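Local coordinates for protein tyrocidine synthase 2 (Brevibacillus parabrevis, PDB 6TA8) that belongs to the nonribosomal peptide synthetases, large multidomain enzymes, and is represented here by a chain containing a condensation domain, at residues S135-E140 with L144-L149. Residues are numbered along the deposited sequence; the frame is centred on the assembly and turned at random.
Sequences SSIDLE and LVHVAL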
# COMPACT_ATOMS: atom_id res chain seq x y z
N SER A 135 -3.75 1.55 18.31
CA SER A 135 -4.72 0.51 18.63
C SER A 135 -6.03 1.06 19.17
O SER A 135 -6.86 0.28 19.67
CB SER A 135 -4.12 -0.48 19.63
OG SER A 135 -3.90 0.13 20.88
N SER A 136 -6.25 2.37 19.09
CA SER A 136 -7.43 3.01 19.66
C SER A 136 -8.29 3.65 18.58
O SER A 136 -8.87 4.72 18.77
CB SER A 136 -7.03 4.04 20.71
OG SER A 136 -6.21 5.05 20.15
N ILE A 137 -8.39 3.00 17.42
CA ILE A 137 -9.22 3.50 16.32
C ILE A 137 -10.60 2.87 16.42
O ILE A 137 -10.74 1.64 16.48
CB ILE A 137 -8.57 3.19 14.96
CG1 ILE A 137 -7.37 4.11 14.73
CG2 ILE A 137 -9.58 3.34 13.84
CD1 ILE A 137 -6.80 4.03 13.33
N ASP A 138 -11.63 3.71 16.46
CA ASP A 138 -13.01 3.26 16.49
C ASP A 138 -13.55 3.21 15.06
O ASP A 138 -13.66 4.25 14.40
CB ASP A 138 -13.86 4.18 17.36
CG ASP A 138 -15.29 3.69 17.51
OD1 ASP A 138 -15.55 2.50 17.21
OD2 ASP A 138 -16.15 4.49 17.94
N LEU A 139 -13.88 2.01 14.59
CA LEU A 139 -14.32 1.85 13.21
C LEU A 139 -15.80 2.17 13.03
O LEU A 139 -16.20 2.64 11.96
CB LEU A 139 -14.04 0.43 12.72
CG LEU A 139 -12.82 0.26 11.81
CD1 LEU A 139 -12.65 -1.20 11.41
CD2 LEU A 139 -12.95 1.15 10.58
N GLU A 140 -16.62 1.93 14.06
CA GLU A 140 -18.06 2.13 13.90
C GLU A 140 -18.47 3.59 14.08
O GLU A 140 -19.39 4.05 13.40
CB GLU A 140 -18.83 1.25 14.89
CG GLU A 140 -20.34 1.31 14.71
CD GLU A 140 -21.05 0.09 15.27
OE1 GLU A 140 -22.19 -0.18 14.85
OE2 GLU A 140 -20.47 -0.59 16.14
N LEU A 144 -11.41 8.01 11.95
CA LEU A 144 -10.36 7.12 11.49
C LEU A 144 -8.99 7.79 11.42
O LEU A 144 -8.01 7.12 11.10
CB LEU A 144 -10.71 6.56 10.11
CG LEU A 144 -12.00 5.74 10.03
CD1 LEU A 144 -12.17 5.15 8.63
CD2 LEU A 144 -12.01 4.65 11.08
N VAL A 145 -8.91 9.08 11.73
CA VAL A 145 -7.66 9.84 11.67
C VAL A 145 -7.24 10.18 13.09
O VAL A 145 -7.99 10.83 13.83
CB VAL A 145 -7.80 11.10 10.81
CG1 VAL A 145 -6.47 11.83 10.71
CG2 VAL A 145 -8.33 10.75 9.43
N HIS A 146 -6.03 9.76 13.47
CA HIS A 146 -5.45 10.07 14.77
C HIS A 146 -4.18 10.88 14.55
O HIS A 146 -3.27 10.43 13.84
CB HIS A 146 -5.14 8.80 15.56
CG HIS A 146 -6.34 8.18 16.21
ND1 HIS A 146 -7.59 8.20 15.63
CD2 HIS A 146 -6.47 7.52 17.38
CE1 HIS A 146 -8.45 7.59 16.43
NE2 HIS A 146 -7.79 7.16 17.49
N VAL A 147 -4.12 12.07 15.15
CA VAL A 147 -2.96 12.95 15.05
C VAL A 147 -2.36 13.12 16.43
O VAL A 147 -3.07 13.45 17.39
CB VAL A 147 -3.35 14.32 14.45
CG1 VAL A 147 -2.10 15.16 14.20
CG2 VAL A 147 -4.14 14.13 13.16
N ALA A 148 -1.05 12.88 16.54
CA ALA A 148 -0.35 12.96 17.81
C ALA A 148 0.88 13.84 17.67
O ALA A 148 1.68 13.66 16.74
CB ALA A 148 0.06 11.57 18.30
N LEU A 149 1.02 14.81 18.57
CA LEU A 149 2.14 15.73 18.58
C LEU A 149 3.01 15.45 19.80
O LEU A 149 2.53 15.53 20.94
CB LEU A 149 1.66 17.18 18.58
CG LEU A 149 2.73 18.26 18.72
CD1 LEU A 149 3.73 18.18 17.58
CD2 LEU A 149 2.09 19.64 18.78
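H146 reaches from the start of strand 145-152 to the loop that follows helix 122-134, and its NE2 donates a hydrogen bond of 3.0 Å to the backbone O of S136. The bond is bent, 140° at the hydrogen; NE2 sits well above the carbonyl plane of S136, and the acceptor in turn is tilted from the ring plane by 26°. CG of H146 is anti to the carbonyl carbon (chi1 -79°), a torsion that carries the imidazole out toward the loop. One face of this ring is covered by I137, whose CG1 makes a CH-pi contact 4.1 Å from the ring centroid, almost on the ring normal. The bond at the edge and the methylene over the face together probably limit how the ring can turn. ND1 is buried with no polar partner in the model. S136 OG lies 3.7 Å from H146 CD2, while its hydrogen bond to I133 O ties the loop back to the end of the helix. In the condensation-domain fold the contact lies in the loop that leads from helix 122-134 into strand 145-152: strand 110-115, helix 122-134 and strand 145-152 run in sequence, a beta-alpha-beta crossover whose two parallel strands are neighbours in the sheet. L144, just before the strand, has the most surface buried here and makes the apolar contacts. Its CD2 methyl touches I137 CG2 at 3.9 Å, the two side chains crossing at about a right angle, and meets L139 CD2 at 3.7 Å. The same methyl rests 3.7 Å from D138 O, while the D138 carboxylate is hydrogen-bonded through OD2 to H141. Beyond this pair of leucines, Y90 of strand 88-91 touches both side chains.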